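Local coordinates for LPXTG-motif cell wall anchor domain protein (Mobiluncus mulieris, PDB 5U5O), which probably mediates bacterial adhesion as a cell-wall-anchored giant surface protein, whose Ig-like domains are braced by intramolecular disulfide, isopeptide and ester cross-links, at residues 192-197 and 230-235; 171-176 and 207-212. All coordinates share one frame; numbering follows the deposited sequence.

Interaction 1 of 2, residues 192-197 and 230-235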
ATOM      1  N   ALA A 192       4.207 -41.094   0.121  1.00 14.51           N
ATOM      2  CA  ALA A 192       3.464 -40.509   1.214  1.00 13.84           C
ATOM      3  C   ALA A 192       3.194 -39.039   0.884  1.00 14.49           C
ATOM      4  O   ALA A 192       4.060 -38.338   0.355  1.00 16.14           O
ATOM      5  CB  ALA A 192       4.237 -40.624   2.518  1.00 12.79           C
ATOM      6  N   SER A 193       1.973 -38.605   1.185  1.00 14.98           N
ATOM      7  CA  SER A 193       1.503 -37.277   0.855  1.00 15.25           C
ATOM      8  C   SER A 193       0.980 -36.580   2.095  1.00 14.28           C
ATOM      9  O   SER A 193       0.089 -37.095   2.756  1.00 15.63           O
ATOM     10  CB  SER A 193       0.389 -37.413  -0.167  1.00 17.67           C
ATOM     11  OG  SER A 193      -0.238 -36.186  -0.451  1.00 22.71           O
ATOM     12  N   TYR A 194       1.584 -35.448   2.438  1.00 12.71           N
ATOM     13  CA  TYR A 194       1.332 -34.772   3.695  1.00 11.89           C
ATOM     14  C   TYR A 194       0.531 -33.500   3.433  1.00 11.74           C
ATOM     15  O   TYR A 194       0.963 -32.630   2.676  1.00 13.64           O
ATOM     16  CB  TYR A 194       2.670 -34.477   4.388  1.00 11.92           C
ATOM     17  CG  TYR A 194       3.534 -35.740   4.618  1.00 12.57           C
ATOM     18  CD1 TYR A 194       3.246 -36.605   5.669  1.00 12.83           C
ATOM     19  CD2 TYR A 194       4.514 -36.108   3.708  1.00 12.48           C
ATOM     20  CE1 TYR A 194       4.006 -37.754   5.878  1.00 13.14           C
ATOM     21  CE2 TYR A 194       5.310 -37.260   3.935  1.00 12.46           C
ATOM     22  CZ  TYR A 194       4.986 -38.085   4.989  1.00 12.93           C
ATOM     23  OH  TYR A 194       5.718 -39.252   5.269  1.00 14.35           O
ATOM     24  N   LYS A 195      -0.620 -33.421   4.082  1.00 11.41           N
ATOM     25  CA  LYS A 195      -1.579 -32.356   3.798  1.00 11.90           C
ATOM     26  C   LYS A 195      -1.399 -31.190   4.742  1.00 12.16           C
ATOM     27  O   LYS A 195      -1.350 -31.378   5.963  1.00 13.32           O
ATOM     28  CB  LYS A 195      -2.996 -32.871   3.923  1.00 13.26           C
ATOM     29  CG  LYS A 195      -4.044 -31.824   3.618  1.00 16.90           C
ATOM     30  CD  LYS A 195      -5.434 -32.357   3.885  1.00 18.94           C
ATOM     31  CE  LYS A 195      -6.486 -31.258   3.852  1.00 20.54           C
ATOM     32  NZ  LYS A 195      -7.855 -31.834   3.962  1.00 24.49           N
ATOM     33  N   PHE A 196      -1.350 -29.985   4.172  1.00 12.04           N
ATOM     34  CA  PHE A 196      -1.174 -28.766   4.918  1.00 11.12           C
ATOM     35  C   PHE A 196      -2.226 -27.735   4.544  1.00 11.36           C
ATOM     36  O   PHE A 196      -2.731 -27.697   3.407  1.00 13.98           O
ATOM     37  CB  PHE A 196       0.190 -28.149   4.659  1.00 11.41           C
ATOM     38  CG  PHE A 196       1.303 -28.910   5.314  1.00 11.38           C
ATOM     39  CD1 PHE A 196       1.687 -28.617   6.611  1.00 12.04           C
ATOM     40  CD2 PHE A 196       1.945 -29.930   4.638  1.00 11.65           C
ATOM     41  CE1 PHE A 196       2.713 -29.329   7.225  1.00 12.27           C
ATOM     42  CE2 PHE A 196       2.961 -30.660   5.252  1.00 12.25           C
ATOM     43  CZ  PHE A 196       3.349 -30.331   6.538  1.00 12.28           C
ATOM     44  N   THR A 197      -2.527 -26.886   5.514  1.00 11.29           N
ATOM     45  CA  THR A 197      -3.334 -25.687   5.315  1.00 10.95           C
ATOM     46  C   THR A 197      -2.592 -24.513   5.893  1.00 11.83           C
ATOM     47  O   THR A 197      -2.177 -24.552   7.066  1.00 13.16           O
ATOM     48  CB  THR A 197      -4.710 -25.838   5.983  1.00 12.45           C
ATOM     49  OG1 THR A 197      -5.314 -27.037   5.510  1.00 16.10           O
ATOM     50  CG2 THR A 197      -5.614 -24.680   5.664  1.00 14.57           C
ATOM     51  N   ILE A 230       0.227 -22.594  10.081  1.00 10.88           N
ATOM     52  CA  ILE A 230       0.469 -23.778   9.282  1.00 11.25           C
ATOM     53  C   ILE A 230      -0.136 -24.932  10.070  1.00 11.05           C
ATOM     54  O   ILE A 230       0.220 -25.133  11.247  1.00 13.82           O
ATOM     55  CB  ILE A 230       1.999 -24.007   9.111  1.00 11.81           C
ATOM     56  CG1 ILE A 230       2.659 -22.806   8.456  1.00 11.88           C
ATOM     57  CG2 ILE A 230       2.260 -25.246   8.271  1.00 11.87           C
ATOM     58  CD1 ILE A 230       4.162 -22.777   8.602  1.00 11.83           C
ATOM     59  N   SER A 231      -0.969 -25.736   9.425  0.80 11.28           N
ATOM     60  CA  SER A 231      -1.669 -26.845  10.055  0.80 11.17           C
ATOM     61  C   SER A 231      -1.474 -28.074   9.205  0.80 11.35           C
ATOM     62  O   SER A 231      -1.857 -28.081   8.028  0.80 12.81           O
ATOM     63  CB  SER A 231      -3.177 -26.562  10.124  0.80 11.43           C
ATOM     64  OG  SER A 231      -3.461 -25.356  10.806  0.80 13.69           O
ATOM     65  N   GLU A 232      -0.881 -29.117   9.778  1.00 11.24           N
ATOM     66  CA  GLU A 232      -0.753 -30.393   9.089  1.00 11.50           C
ATOM     67  C   GLU A 232      -1.886 -31.323   9.478  1.00 12.26           C
ATOM     68  O   GLU A 232      -2.307 -31.346  10.624  1.00 13.29           O
ATOM     69  CB  GLU A 232       0.580 -31.072   9.458  1.00 11.35           C
ATOM     70  CG  GLU A 232       0.898 -32.238   8.546  1.00 12.48           C
ATOM     71  CD  GLU A 232       2.250 -32.861   8.803  1.00 13.94           C
ATOM     72  OE1 GLU A 232       3.112 -32.233   9.461  1.00 15.68           O
ATOM     73  OE2 GLU A 232       2.417 -33.979   8.290  1.00 16.77           O
ATOM     74  N   ASP A 233      -2.344 -32.140   8.536  1.00 12.46           N
ATOM     75  CA  ASP A 233      -3.209 -33.257   8.860  1.00 12.66           C
ATOM     76  C   ASP A 233      -2.366 -34.387   9.437  1.00 12.89           C
ATOM     77  O   ASP A 233      -1.903 -35.276   8.720  1.00 13.75           O
ATOM     78  CB  ASP A 233      -3.973 -33.712   7.603  1.00 12.63           C
ATOM     79  CG  ASP A 233      -4.968 -34.829   7.870  1.00 14.55           C
ATOM     80  OD1 ASP A 233      -5.014 -35.406   8.980  1.00 16.38           O
ATOM     81  OD2 ASP A 233      -5.744 -35.124   6.938  1.00 20.95           O
ATOM     82  N   VAL A 234      -2.213 -34.358  10.753  1.00 12.22           N
ATOM     83  CA  VAL A 234      -1.299 -35.284  11.414  1.00 12.07           C
ATOM     84  C   VAL A 234      -1.840 -36.711  11.348  1.00 12.78           C
ATOM     85  O   VAL A 234      -1.070 -37.655  11.108  1.00 13.79           O
ATOM     86  CB  VAL A 234      -0.990 -34.877  12.876  1.00 12.90           C
ATOM     87  CG1 VAL A 234      -0.077 -35.909  13.523  1.00 12.80           C
ATOM     88  CG2 VAL A 234      -0.340 -33.508  12.925  1.00 12.19           C
ATOM     89  N   GLN A 235      -3.150 -36.872  11.522  1.00 13.33           N
ATOM     90  CA  GLN A 235      -3.713 -38.214  11.491  1.00 13.82           C
ATOM     91  C   GLN A 235      -3.517 -38.839  10.115  1.00 13.99           C
ATOM     92  O   GLN A 235      -3.244 -40.036  10.018  1.00 15.51           O
ATOM     93  CB  GLN A 235      -5.202 -38.214  11.853  1.00 15.80           C
ATOM     94  CG  GLN A 235      -5.803 -39.599  12.031  1.00 19.20           C
ATOM     95  CD  GLN A 235      -5.149 -40.378  13.156  1.00 21.41           C
ATOM     96  OE1 GLN A 235      -5.128 -39.926  14.302  1.00 26.17           O
ATOM     97  NE2 GLN A 235      -4.608 -41.551  12.838  1.00 20.40           N
TER
HETATM   98  O   HOH W   1      -1.230 -35.525   5.924  1.00 16.29           O
HETATM   99  O   HOH W   2      -7.715 -33.365   6.171  1.00 35.91           O
HETATM  100  O   HOH W   3      -3.436 -23.054   9.247  1.00 15.13           O
HETATM  101  O   HOH W   4      -4.329 -29.451   6.825  1.00 23.41           O

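Interaction 2 of 2, residues 171-176 and 207-212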
ATOM      1  N   LEU A 171       5.939 -17.131   2.379  1.00 16.03           N
ATOM      2  CA  LEU A 171       6.174 -18.267   3.249  1.00 15.01           C
ATOM      3  C   LEU A 171       6.409 -19.489   2.409  1.00 14.87           C
ATOM      4  O   LEU A 171       5.521 -19.947   1.685  1.00 17.24           O
ATOM      5  CB  LEU A 171       4.987 -18.472   4.173  1.00 14.36           C
ATOM      6  CG  LEU A 171       5.047 -19.652   5.154  1.00 14.52           C
ATOM      7  CD1 LEU A 171       6.276 -19.672   6.051  1.00 12.53           C
ATOM      8  CD2 LEU A 171       3.784 -19.602   5.992  1.00 17.19           C
ATOM      9  N   LYS A 172       7.607 -20.063   2.557  1.00 13.97           N
ATOM     10  CA  LYS A 172       7.953 -21.328   1.946  1.00 13.75           C
ATOM     11  C   LYS A 172       7.851 -22.392   3.013  1.00 14.27           C
ATOM     12  O   LYS A 172       8.357 -22.201   4.129  1.00 16.13           O
ATOM     13  CB  LYS A 172       9.372 -21.311   1.378  1.00 15.42           C
ATOM     14  CG  LYS A 172       9.749 -22.592   0.643  1.00 18.02           C
ATOM     15  CD  LYS A 172      11.235 -22.686   0.342  1.00 20.64           C
ATOM     16  CE  LYS A 172      11.672 -21.636  -0.655  1.00 26.21           C
ATOM     17  NZ  LYS A 172      13.031 -21.913  -1.189  1.00 31.25           N
ATOM     18  N   LEU A 173       7.279 -23.524   2.669  1.00 14.13           N
ATOM     19  CA  LEU A 173       7.157 -24.671   3.572  1.00 11.98           C
ATOM     20  C   LEU A 173       7.752 -25.848   2.852  1.00 10.99           C
ATOM     21  O   LEU A 173       7.383 -26.158   1.737  1.00 12.82           O
ATOM     22  CB  LEU A 173       5.672 -24.947   3.886  1.00 11.94           C
ATOM     23  CG  LEU A 173       5.428 -26.156   4.803  1.00 11.64           C
ATOM     24  CD1 LEU A 173       6.075 -26.001   6.188  1.00 11.27           C
ATOM     25  CD2 LEU A 173       3.928 -26.417   4.900  1.00 12.51           C
ATOM     26  N   THR A 174       8.657 -26.553   3.536  1.00 11.55           N
ATOM     27  CA  THR A 174       9.308 -27.780   3.058  1.00 12.41           C
ATOM     28  C   THR A 174       8.958 -28.905   4.037  1.00 12.28           C
ATOM     29  O   THR A 174       8.912 -28.668   5.250  1.00 13.25           O
ATOM     30  CB  THR A 174      10.838 -27.596   3.008  1.00 13.95           C
ATOM     31  OG1 THR A 174      11.158 -26.524   2.121  1.00 15.30           O
ATOM     32  CG2 THR A 174      11.566 -28.848   2.517  1.00 14.48           C
ATOM     33  N   LYS A 175       8.684 -30.088   3.503  1.00 12.43           N
ATOM     34  CA  LYS A 175       8.410 -31.272   4.337  1.00 11.31           C
ATOM     35  C   LYS A 175       9.614 -32.193   4.382  1.00 12.40           C
ATOM     36  O   LYS A 175      10.164 -32.539   3.346  1.00 14.21           O
ATOM     37  CB  LYS A 175       7.230 -32.093   3.800  1.00 11.53           C
ATOM     38  CG  LYS A 175       6.764 -33.216   4.735  1.00 12.44           C
ATOM     39  CD  LYS A 175       6.278 -32.643   6.052  1.00 13.62           C
ATOM     40  CE  LYS A 175       5.406 -33.521   6.912  1.00 14.25           C
ATOM     41  NZ  LYS A 175       6.152 -34.624   7.567  1.00 14.87           N
ATOM     42  N   THR A 176      10.024 -32.602   5.592  1.00 11.68           N
ATOM     43  CA  THR A 176      11.047 -33.661   5.779  1.00 11.95           C
ATOM     44  C   THR A 176      10.431 -34.751   6.628  1.00 12.01           C
ATOM     45  O   THR A 176       9.392 -34.580   7.264  1.00 12.25           O
ATOM     46  CB  THR A 176      12.332 -33.121   6.435  1.00 12.51           C
ATOM     47  OG1 THR A 176      11.994 -32.532   7.681  1.00 13.52           O
ATOM     48  CG2 THR A 176      12.962 -32.057   5.543  1.00 12.30           C
ATOM     49  N   ASP A 207      -4.793 -21.529   2.023  1.00 12.22           N
ATOM     50  CA  ASP A 207      -4.181 -22.315   0.973  1.00 12.58           C
ATOM     51  C   ASP A 207      -4.030 -23.743   1.465  1.00 11.76           C
ATOM     52  O   ASP A 207      -3.322 -23.981   2.452  1.00 13.98           O
ATOM     53  CB  ASP A 207      -2.819 -21.721   0.611  1.00 14.21           C
ATOM     54  CG  ASP A 207      -2.956 -20.399  -0.137  1.00 14.55           C
ATOM     55  OD1 ASP A 207      -3.330 -20.414  -1.315  1.00 21.68           O
ATOM     56  OD2 ASP A 207      -2.692 -19.344   0.456  1.00 15.66           O
ATOM     57  N   GLU A 208      -4.629 -24.690   0.765  1.00 12.54           N
ATOM     58  CA  GLU A 208      -4.612 -26.123   1.095  1.00 13.15           C
ATOM     59  C   GLU A 208      -3.799 -26.805   0.027  1.00 12.34           C
ATOM     60  O   GLU A 208      -4.062 -26.567  -1.179  1.00 14.36           O
ATOM     61  CB  GLU A 208      -6.020 -26.673   0.904  1.00 18.95           C
ATOM     62  CG  GLU A 208      -7.003 -26.539   2.029  1.00 24.16           C
ATOM     63  CD  GLU A 208      -8.172 -27.467   1.761  1.00 28.26           C
ATOM     64  OE1 GLU A 208      -8.862 -27.284   0.729  1.00 31.57           O
ATOM     65  OE2 GLU A 208      -8.362 -28.420   2.537  1.00 32.49           O
ATOM     66  N   PHE A 209      -2.887 -27.703   0.422  1.00 11.96           N
ATOM     67  CA  PHE A 209      -2.057 -28.371  -0.553  1.00 12.95           C
ATOM     68  C   PHE A 209      -1.384 -29.557   0.131  1.00 12.02           C
ATOM     69  O   PHE A 209      -1.424 -29.678   1.361  1.00 13.29           O
ATOM     70  CB  PHE A 209      -0.992 -27.427  -1.115  1.00 12.20           C
ATOM     71  CG  PHE A 209      -0.164 -26.773  -0.049  1.00 11.51           C
ATOM     72  CD1 PHE A 209      -0.572 -25.587   0.553  1.00 13.47           C
ATOM     73  CD2 PHE A 209       1.015 -27.382   0.421  1.00 11.72           C
ATOM     74  CE1 PHE A 209       0.178 -25.010   1.583  1.00 12.60           C
ATOM     75  CE2 PHE A 209       1.756 -26.797   1.442  1.00 12.03           C
ATOM     76  CZ  PHE A 209       1.346 -25.619   2.030  1.00 12.31           C
ATOM     77  N   THR A 210      -0.780 -30.400  -0.691  1.00 12.25           N
ATOM     78  CA  THR A 210      -0.008 -31.533  -0.205  1.00 13.13           C
ATOM     79  C   THR A 210       1.442 -31.413  -0.595  1.00 12.26           C
ATOM     80  O   THR A 210       1.801 -30.884  -1.640  1.00 14.38           O
ATOM     81  CB  THR A 210      -0.536 -32.856  -0.773  1.00 16.36           C
ATOM     82  OG1 THR A 210      -0.249 -32.919  -2.173  1.00 17.15           O
ATOM     83  CG2 THR A 210      -2.034 -32.981  -0.542  1.00 17.54           C
ATOM     84  N   LEU A 211       2.301 -31.976   0.271  1.00 11.62           N
ATOM     85  CA  LEU A 211       3.723 -32.118   0.009  1.00 12.02           C
ATOM     86  C   LEU A 211       4.135 -33.557   0.223  1.00 12.76           C
ATOM     87  O   LEU A 211       3.808 -34.161   1.248  1.00 14.34           O
ATOM     88  CB  LEU A 211       4.546 -31.260   0.974  1.00 11.27           C
ATOM     89  CG  LEU A 211       4.308 -29.753   0.897  1.00 12.35           C
ATOM     90  CD1 LEU A 211       5.096 -29.076   2.011  1.00 12.00           C
ATOM     91  CD2 LEU A 211       4.723 -29.190  -0.449  1.00 13.20           C
ATOM     92  N   LYS A 212       4.834 -34.108  -0.755  1.00 13.47           N
ATOM     93  CA  LYS A 212       5.616 -35.321  -0.497  1.00 13.66           C
ATOM     94  C   LYS A 212       6.911 -34.956   0.243  1.00 12.89           C
ATOM     95  O   LYS A 212       7.318 -33.801   0.352  1.00 15.29           O
ATOM     96  CB  LYS A 212       5.912 -36.090  -1.788  1.00 13.32           C
ATOM     97  CG  LYS A 212       4.636 -36.520  -2.501  1.00 16.48           C
ATOM     98  CD  LYS A 212       4.858 -37.459  -3.667  1.00 18.99           C
ATOM     99  CE  LYS A 212       3.529 -38.000  -4.167  1.00 22.93           C
ATOM    100  NZ  LYS A 212       2.573 -36.921  -4.536  1.00 29.09           N
TER

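Interaction 1 of 2, residues 192-197 and 230-235
Three contacts grip the carbonyl oxygen of Thr197: the backbone N-H of Ser231, with Ser231 N 2.9 Å from Thr197 O, a water that also donates to Ser231 OG, and a longer CA-H contact from Ile230. Ser231 O is held in the same fashion, by Thr197 N, by a second water that reaches Thr197 OG1, and by the CA-H of Phe196. Two residues along, beyond the Phe196-Glu232 pair, Asp233 N lies 2.9 Å from Lys195 O along an almost straight bond (167° at the hydrogen). All three N-H groups arrive in the plane of their carbonyls. On the other side of the Lys195-Asp233 pair, a water that accepts from Lys195 N and donates to Asp233 O bridges the two backbones.

Phe196 and Glu232 form the non-hydrogen-bonded pair, their side chains lying alongside each other on one face of the sheet. With CG anti to the backbone N (chi1 -167°) and the chain extended, Glu232 lays its CG over a face of the Phe196 ring, 4.0 Å from the centroid, and its OE1 comes 3.5 Å from Phe196 CZ. Glu232 OE2 sits 3.8 Å from Tyr194 CD1, the carboxylate standing nearly perpendicular to that ring. Ile230 CG2 meets Phe196 CD1 at 3.8 Å. At the solvent-facing side, Lys195 NZ and Asp233 OD2 stay 4.9 Å apart, joined through a water, while Asp233 OD1 N-caps helix 234-241 at Gly236 N. Ser231 OG also binds Glu264.

The pairing is an antiparallel ladder within an Ig-like domain, its strands also tied by the Cys200-Cys228 disulfide. The buried Glu232 touches Lys175 of the isopeptide link to Asn288, a location consistent with the acidic residue that accompanies such cross-links in related adhesin domains.

Interaction 2 of 2, residues 171-176 and 207-212
Strands 171-176 and 207-212 run in roughly the same direction but cross at -45°, with axes 7.1 Å apart at their closest, so they meet through side chains and not as neighbours in one sheet. This is face-to-face packing in the beta sandwich of an Ig-like domain: 207-212 is an edge strand of the five-stranded antiparallel sheet, and 171-176 belongs to the opposing one. Leu173, with CG anti to its backbone N, reaches across to two residues. Leu173 CD2 meets the edge of the Phe209 ring, 3.9 Å from Phe209 CZ, and Leu173 CG lies 4.1 Å from Leu211 CD1. Phe209 takes the crowded first torsion (chi1 54°), CG between backbone N and carbonyl carbon, and its ring edge is also turned to CG of Leu211. Leu211 leans over the backbone of the other strand, placing CD1 3.7 Å from Leu173 O. Phe196 and Ile230 also touch Leu173 and extend the apolar layer.

Further along, Lys175 CB packs 4.0 Å from Leu211 CB and 3.8 Å from the carbonyl O of Lys212. From there the lysine chain bends at chi2 and again at chi4 (73°), leading its end away from 207-212. That end is an amide: Lys175 NZ is covalently bonded to Asn288 CG and donates a long hydrogen bond to Thr176 O, 3.3 Å away, approaching from above the carbonyl plane.

Overall arrangement
Both contacts serve the same Ig-like domain, the DUF5979 family domain that follows the T-Q ester bond domain in this fragment of the giant adhesin. Their centres are about 8 Å apart, and strand 193-200 sits between strands 205-212 and 226-232 in its sheet. Interaction 1 works within that sheet, through backbone hydrogen bonds, with water and charged groups toward its exposed face. Interaction 2 spans the sandwich and is almost wholly apolar. Strands 193-200 and 205-212 are joined directly by probable hydrogen bonds, Phe196 N to Phe209 O and Tyr194 O to Leu211 N, both 2.8 Å. The buried sides of both contacts border the isopeptide cross-link.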